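Local coordinates for phosphatidylglycerophosphatase and protein-tyrosine phosphatase 1 (Mus musculus, PDB 3RGO) that hydrolyses phosphatidylglycerophosphate to phosphatidylglycerol, a step of cardiolipin synthesis in mitochondria, and also acts as a dual-specificity protein phosphatase, at residues A13-N18 and K49-A54; T67-P70 and N74-K77. All coordinates share one frame; numbering follows the deposited sequence.

Contact 1 (A13-N18 and K49-A54); sequences ALPLKN and KEWKKA
K17 reaches across to E50 with the far half of its side chain. From CB the chain leaves with CG anti to the carbonyl carbon (chi1 -60°), and further bends at chi2, chi3 and chi4 curl it over the glutamate. Its CD is the first atom to arrive, 3.4 Å from OE1 of E50. CE comes nearer, 3.1 Å from the same OE1, so the carboxylate lies against CE, the methylene next to the ammonium group, which probably carries a little of its positive charge. The tip, NZ, stays 4.1 Å from OE2 of E50, too far for a salt bridge; any attraction is probably a loose electrostatic one, as suits an exposed lysine that can shift to follow the charge. E50 keeps its chain extended beyond CG, and its OE1 takes a hydrogen bond from the backbone N of T47, just before helix 48-53 begins. With an alanine in place of E50, the T47 N-H is likely to lose its acceptor and K17 the negative charge beside it.

The partners belong to the dual-specificity phosphatase fold: A13-N18 links strand 9-12 to helix 20-26, while K49-A54 covers most of the short helix 48-53. Deeper in, P15 meets W51. The proline's CB sits at the edge of the indole, near the ring plane, 4.0 Å from CZ2 of W51, and its CG is 4.1 Å from that same CZ2. The two side chains cross at about a right angle, joining a compact rigid ring to a broad flat one in a buried, wholly apolar touch. P15 also rests on Y93 and H95 of strand 91-95, its side chain about 9 Å from that of C96, the predicted phosphocysteine nucleophile, and W51 packs against V56 as well.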
ATOM      1  N   ALA A  13       6.073   7.429   4.233  1.00 37.42           N
ATOM      2  CA  ALA A  13       5.253   8.595   4.529  1.00 37.02           C
ATOM      3  C   ALA A  13       4.796   9.246   3.226  1.00 39.14           C
ATOM      4  O   ALA A  13       5.304   8.917   2.145  1.00 40.60           O
ATOM      5  CB  ALA A  13       6.033   9.590   5.387  1.00 42.07           C
ATOM      6  N   LEU A  14       3.829  10.155   3.320  1.00 38.62           N
ATOM      7  CA  LEU A  14       3.324  10.843   2.133  1.00 43.40           C
ATOM      8  C   LEU A  14       4.481  11.376   1.291  1.00 41.14           C
ATOM      9  O   LEU A  14       5.432  11.946   1.824  1.00 38.85           O
ATOM     10  CB  LEU A  14       2.373  11.984   2.514  1.00 47.14           C
ATOM     11  CG  LEU A  14       2.991  13.215   3.176  1.00 56.73           C
ATOM     12  CD1 LEU A  14       1.999  14.375   3.205  1.00 61.13           C
ATOM     13  CD2 LEU A  14       3.484  12.889   4.577  1.00 60.20           C
ATOM     14  N   PRO A  15       4.403  11.176  -0.029  1.00 42.51           N
ATOM     15  CA  PRO A  15       5.465  11.557  -0.960  1.00 41.53           C
ATOM     16  C   PRO A  15       5.412  13.046  -1.249  1.00 43.02           C
ATOM     17  O   PRO A  15       4.374  13.549  -1.686  1.00 41.51           O
ATOM     18  CB  PRO A  15       5.108  10.788  -2.239  1.00 41.18           C
ATOM     19  CG  PRO A  15       3.948   9.900  -1.882  1.00 42.52           C
ATOM     20  CD  PRO A  15       3.276  10.536  -0.723  1.00 41.90           C
ATOM     21  N   LEU A  16       6.517  13.738  -1.004  1.00 46.52           N
ATOM     22  CA  LEU A  16       6.621  15.156  -1.317  1.00 48.71           C
ATOM     23  C   LEU A  16       6.790  15.360  -2.816  1.00 49.21           C
ATOM     24  O   LEU A  16       7.387  14.529  -3.498  1.00 49.52           O
ATOM     25  CB  LEU A  16       7.815  15.768  -0.588  1.00 53.56           C
ATOM     26  CG  LEU A  16       7.679  16.136   0.889  1.00 59.66           C
ATOM     27  CD1 LEU A  16       6.604  15.324   1.582  1.00 60.48           C
ATOM     28  CD2 LEU A  16       9.021  15.976   1.585  1.00 64.32           C
ATOM     29  N   LYS A  17       6.266  16.470  -3.325  1.00 52.71           N
ATOM     30  CA  LYS A  17       6.463  16.842  -4.722  1.00 58.29           C
ATOM     31  C   LYS A  17       7.913  16.638  -5.164  1.00 59.73           C
ATOM     32  O   LYS A  17       8.178  16.103  -6.244  1.00 55.33           O
ATOM     33  CB  LYS A  17       6.084  18.307  -4.932  1.00 61.76           C
ATOM     34  CG  LYS A  17       4.648  18.645  -4.594  1.00 65.99           C
ATOM     35  CD  LYS A  17       3.774  18.625  -5.831  1.00 71.17           C
ATOM     36  CE  LYS A  17       2.635  19.620  -5.698  1.00 73.38           C
ATOM     37  NZ  LYS A  17       3.155  20.986  -5.436  1.00 77.98           N
ATOM     38  N   ASN A  18       8.845  17.065  -4.315  1.00 59.42           N
ATOM     39  CA  ASN A  18      10.264  17.072  -4.651  1.00 64.99           C
ATOM     40  C   ASN A  18      10.891  15.684  -4.765  1.00 61.78           C
ATOM     41  O   ASN A  18      11.962  15.529  -5.356  1.00 60.72           O
ATOM     42  CB  ASN A  18      11.046  17.903  -3.627  1.00 73.06           C
ATOM     43  CG  ASN A  18      11.364  17.120  -2.365  1.00 76.27           C
ATOM     44  OD1 ASN A  18      10.564  17.072  -1.429  1.00 72.40           O
ATOM     45  ND2 ASN A  18      12.539  16.498  -2.335  1.00 78.64           N
ATOM     46  N   LYS A  49      -2.503  14.429 -11.680  1.00 60.97           N
ATOM     47  CA  LYS A  49      -1.933  14.837 -12.957  1.00 66.18           C
ATOM     48  C   LYS A  49      -0.416  14.998 -12.882  1.00 66.18           C
ATOM     49  O   LYS A  49       0.295  14.637 -13.815  1.00 68.73           O
ATOM     50  CB  LYS A  49      -2.593  16.125 -13.461  1.00 72.35           C
ATOM     51  CG  LYS A  49      -3.129  17.022 -12.359  1.00 76.73           C
ATOM     52  CD  LYS A  49      -2.512  18.416 -12.410  1.00 79.66           C
ATOM     53  CE  LYS A  49      -3.036  19.290 -11.280  1.00 80.05           C
ATOM     54  NZ  LYS A  49      -2.364  20.619 -11.235  1.00 82.34           N
ATOM     55  N   GLU A  50       0.078  15.534 -11.770  1.00 63.02           N
ATOM     56  CA  GLU A  50       1.519  15.654 -11.572  1.00 58.31           C
ATOM     57  C   GLU A  50       2.168  14.271 -11.498  1.00 53.75           C
ATOM     58  O   GLU A  50       3.350  14.108 -11.806  1.00 51.78           O
ATOM     59  CB  GLU A  50       1.834  16.484 -10.326  1.00 56.57           C
ATOM     60  CG  GLU A  50       1.520  17.972 -10.489  1.00 60.52           C
ATOM     61  CD  GLU A  50       1.749  18.767  -9.220  1.00 63.63           C
ATOM     62  OE1 GLU A  50       1.240  18.361  -8.155  1.00 61.74           O
ATOM     63  OE2 GLU A  50       2.435  19.810  -9.291  1.00 69.91           O
ATOM     64  N   TRP A  51       1.389  13.272 -11.101  1.00 47.50           N
ATOM     65  CA  TRP A  51       1.869  11.897 -11.149  1.00 49.73           C
ATOM     66  C   TRP A  51       1.917  11.385 -12.592  1.00 50.05           C
ATOM     67  O   TRP A  51       2.901  10.771 -13.008  1.00 46.53           O
ATOM     68  CB  TRP A  51       0.996  10.979 -10.288  1.00 49.89           C
ATOM     69  CG  TRP A  51       1.283  11.042  -8.811  1.00 47.53           C
ATOM     70  CD1 TRP A  51       0.414  11.404  -7.820  1.00 47.41           C
ATOM     71  CD2 TRP A  51       2.519  10.720  -8.159  1.00 46.16           C
ATOM     72  NE1 TRP A  51       1.031  11.326  -6.594  1.00 43.05           N
ATOM     73  CE2 TRP A  51       2.323  10.909  -6.775  1.00 44.60           C
ATOM     74  CE3 TRP A  51       3.769  10.287  -8.611  1.00 48.19           C
ATOM     75  CZ2 TRP A  51       3.332  10.682  -5.840  1.00 42.77           C
ATOM     76  CZ3 TRP A  51       4.770  10.065  -7.681  1.00 47.19           C
ATOM     77  CH2 TRP A  51       4.545  10.262  -6.312  1.00 44.85           C
ATOM     78  N   LYS A  52       0.846  11.627 -13.345  1.00 54.53           N
ATOM     79  CA  LYS A  52       0.802  11.237 -14.751  1.00 63.47           C
ATOM     80  C   LYS A  52       2.019  11.772 -15.501  1.00 63.01           C
ATOM     81  O   LYS A  52       2.675  11.036 -16.241  1.00 61.45           O
ATOM     82  CB  LYS A  52      -0.472  11.750 -15.426  1.00 74.52           C
ATOM     83  CG  LYS A  52      -1.760  11.095 -14.952  1.00 80.90           C
ATOM     84  CD  LYS A  52      -2.918  11.453 -15.877  1.00 87.15           C
ATOM     85  CE  LYS A  52      -3.014  12.960 -16.085  1.00 90.30           C
ATOM     86  NZ  LYS A  52      -4.080  13.328 -17.058  1.00 93.15           N
ATOM     87  N   LYS A  53       2.301  13.059 -15.307  1.00 63.27           N
ATOM     88  CA  LYS A  53       3.446  13.711 -15.936  1.00 69.35           C
ATOM     89  C   LYS A  53       4.734  12.919 -15.726  1.00 65.52           C
ATOM     90  O   LYS A  53       5.546  12.781 -16.641  1.00 65.01           O
ATOM     91  CB  LYS A  53       3.624  15.133 -15.391  1.00 77.43           C
ATOM     92  CG  LYS A  53       2.837  16.209 -16.131  1.00 88.11           C
ATOM     93  CD  LYS A  53       1.336  15.987 -16.030  1.00 92.53           C
ATOM     94  CE  LYS A  53       0.559  17.200 -16.523  1.00 97.45           C
ATOM     95  NZ  LYS A  53      -0.911  17.026 -16.345  1.00 99.21           N
ATOM     96  N   ALA A  54       4.916  12.407 -14.513  1.00 59.27           N
ATOM     97  CA  ALA A  54       6.104  11.628 -14.181  1.00 56.25           C
ATOM     98  C   ALA A  54       5.949  10.174 -14.602  1.00 56.33           C
ATOM     99  O   ALA A  54       6.832   9.353 -14.363  1.00 58.99           O
ATOM    100  CB  ALA A  54       6.406  11.725 -12.693  1.00 55.87           C
TER

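Contact 2 (T67-P70 and N74-K77). With SO4 (sulfate ion), chain C.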
ATOM      1  N   THR A  67     -12.123   3.000  10.924  1.00 67.86           N
ATOM      2  CA  THR A  67     -11.644   1.624  10.855  1.00 63.58           C
ATOM      3  C   THR A  67     -10.134   1.538  10.653  1.00 57.14           C
ATOM      4  O   THR A  67      -9.472   0.656  11.207  1.00 54.90           O
ATOM      5  CB  THR A  67     -12.362   0.840   9.736  1.00 64.05           C
ATOM      6  OG1 THR A  67     -13.701   0.542  10.155  1.00 67.70           O
ATOM      7  CG2 THR A  67     -11.628  -0.457   9.423  1.00 62.53           C
ATOM      8  N   GLY A  68      -9.594   2.459   9.862  1.00 49.25           N
ATOM      9  CA  GLY A  68      -8.180   2.451   9.545  1.00 43.48           C
ATOM     10  C   GLY A  68      -7.877   1.525   8.379  1.00 40.98           C
ATOM     11  O   GLY A  68      -6.723   1.384   7.984  1.00 41.96           O
ATOM     12  N   VAL A  69      -8.917   0.894   7.832  1.00 42.17           N
ATOM     13  CA  VAL A  69      -8.761  -0.027   6.706  1.00 42.86           C
ATOM     14  C   VAL A  69      -9.872   0.187   5.687  1.00 46.24           C
ATOM     15  O   VAL A  69     -11.014   0.463   6.061  1.00 46.54           O
ATOM     16  CB  VAL A  69      -8.830  -1.507   7.162  1.00 60.79           C
ATOM     17  CG1 VAL A  69      -8.493  -2.443   6.013  1.00 58.24           C
ATOM     18  CG2 VAL A  69      -7.896  -1.752   8.319  1.00 62.48           C
ATOM     19  N   PRO A  70      -9.540   0.071   4.393  1.00 44.63           N
ATOM     20  CA  PRO A  70     -10.575   0.119   3.355  1.00 47.12           C
ATOM     21  C   PRO A  70     -11.542  -1.048   3.510  1.00 49.52           C
ATOM     22  O   PRO A  70     -11.387  -1.877   4.412  1.00 49.63           O
ATOM     23  CB  PRO A  70      -9.784  -0.057   2.055  1.00 44.81           C
ATOM     24  CG  PRO A  70      -8.378   0.316   2.393  1.00 42.89           C
ATOM     25  CD  PRO A  70      -8.184  -0.056   3.827  1.00 40.44           C
ATOM     26  N   ASN A  74     -11.857  -2.819  -1.591  1.00 50.60           N
ATOM     27  CA  ASN A  74     -10.818  -1.842  -1.887  1.00 48.51           C
ATOM     28  C   ASN A  74      -9.428  -2.353  -1.526  1.00 46.20           C
ATOM     29  O   ASN A  74      -8.429  -1.927  -2.105  1.00 44.23           O
ATOM     30  CB  ASN A  74     -11.120  -0.506  -1.203  1.00 50.10           C
ATOM     31  CG  ASN A  74     -12.199   0.287  -1.928  1.00 50.39           C
ATOM     32  OD1 ASN A  74     -12.855   1.148  -1.342  1.00 54.58           O
ATOM     33  ND2 ASN A  74     -12.388  -0.005  -3.212  1.00 46.34           N
ATOM     34  N   LEU A  75      -9.378  -3.275  -0.569  1.00 44.44           N
ATOM     35  CA  LEU A  75      -8.153  -3.995  -0.252  1.00 42.38           C
ATOM     36  C   LEU A  75      -7.738  -4.833  -1.459  1.00 40.89           C
ATOM     37  O   LEU A  75      -6.564  -4.867  -1.832  1.00 36.67           O
ATOM     38  CB  LEU A  75      -8.376  -4.894   0.966  1.00 47.36           C
ATOM     39  CG  LEU A  75      -7.475  -4.725   2.194  1.00 47.16           C
ATOM     40  CD1 LEU A  75      -6.988  -3.288   2.358  1.00 42.14           C
ATOM     41  CD2 LEU A  75      -8.186  -5.218   3.454  1.00 41.31           C
ATOM     42  N   HIS A  76      -8.712  -5.511  -2.067  1.00 42.30           N
ATOM     43  CA  HIS A  76      -8.462  -6.285  -3.280  1.00 45.40           C
ATOM     44  C   HIS A  76      -8.073  -5.370  -4.436  1.00 42.92           C
ATOM     45  O   HIS A  76      -7.208  -5.707  -5.246  1.00 39.32           O
ATOM     46  CB  HIS A  76      -9.689  -7.121  -3.669  1.00 48.22           C
ATOM     47  CG  HIS A  76      -9.842  -8.380  -2.873  1.00 49.71           C
ATOM     48  ND1 HIS A  76     -10.789  -8.524  -1.884  1.00 50.02           N
ATOM     49  CD2 HIS A  76      -9.164  -9.552  -2.920  1.00 50.40           C
ATOM     50  CE1 HIS A  76     -10.690  -9.732  -1.356  1.00 49.96           C
ATOM     51  NE2 HIS A  76      -9.712 -10.376  -1.967  1.00 48.58           N
ATOM     52  N   LYS A  77      -8.714  -4.206  -4.512  1.00 46.21           N
ATOM     53  CA  LYS A  77      -8.362  -3.226  -5.534  1.00 48.09           C
ATOM     54  C   LYS A  77      -6.901  -2.815  -5.392  1.00 41.21           C
ATOM     55  O   LYS A  77      -6.158  -2.765  -6.374  1.00 41.70           O
ATOM     56  CB  LYS A  77      -9.266  -1.994  -5.447  1.00 52.33           C
ATOM     57  CG  LYS A  77     -10.507  -2.070  -6.317  1.00 60.95           C
ATOM     58  CD  LYS A  77     -11.253  -0.745  -6.330  1.00 67.40           C
ATOM     59  CE  LYS A  77     -12.472  -0.805  -7.240  1.00 73.72           C
ATOM     60  NZ  LYS A  77     -13.204   0.493  -7.269  1.00 77.09           N
TER
HETATM   61  S   SO4 C   2      -9.707   6.189   9.831  1.00 66.13           S
HETATM   62  O1  SO4 C   2     -10.394   5.172   9.034  1.00 67.37           O
HETATM   63  O2  SO4 C   2      -8.959   5.543  10.911  1.00 63.46           O
HETATM   64  O3  SO4 C   2      -8.788   6.934   8.969  1.00 63.06           O
HETATM   65  O4  SO4 C   2     -10.690   7.112  10.398  1.00 62.92           O
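P70 meets N74 and L75 where the chain turns into helix 72-88. The closest approach is between the two beta carbons, P70 CB and N74 CB, at 3.5 Å, so the asparagine touches through its methylene and not its amide. The CG-CD end of the pyrrolidine ring meets L75, whose CD1 lies off one ring face, 3.7 Å from P70 CD, the two side chains crossing at about a right angle. The leucine's second methyl, CD2, meets V69 CG1 at 3.8 Å. That valine methyl stands anti to the backbone N (chi1 -173°), which sends it to the leucine; the fork of L75 thus spans two neighbouring residues, a task for which a branched apolar chain is well fitted.

Behind this shell, polar bonds fix the backbone. N74 N donates to T71 OG1 at the start of the helix, while the carbonyls of T67 and G68 accept from S138 OG and Q139 NE2. G68 has a positive phi (84°), a backbone shape in which a CB would collide with the carbonyl oxygen of T67, so glycine fits. Its N-H gives a 2.9 Å hydrogen bond, bent to 147°, to O1 of a sulfate that probably came in with the crystallisation solution; T63, M66 and R102, the arginine of the C-X5-R phosphatase signature that starts at C96, bind the ion too.

Outward, M106 of helix 102-115 backs both P70 and L75, T105 backs V69, and V142 and Q139 of helix 137-154 close over L75 and V69 respectively; the loop after strand 57-61 thus enters helix 72-88 touching both helices.

Overall arrangement
From the N terminus the chain runs through strands 2-4 and 9-12 into A13-N18, and contact 1 closes a long excursion of thirty residues, holding helix 20-26 and strand 29-35, when K49-A54 comes back to it. Strand 57-61, at the sheet's far edge, follows before contact 2 closes over just three residues, at the passage from the loop into helix 72-88. The two are in series, neither enclosing nor crossing the other, with centres about 22 Å apart and nearest atoms about 14 Å apart. Contact 1 ties an early loop to a short helix; contact 2 seats a loop on the start of helix 72-88, beside helices 102-115 and 137-154.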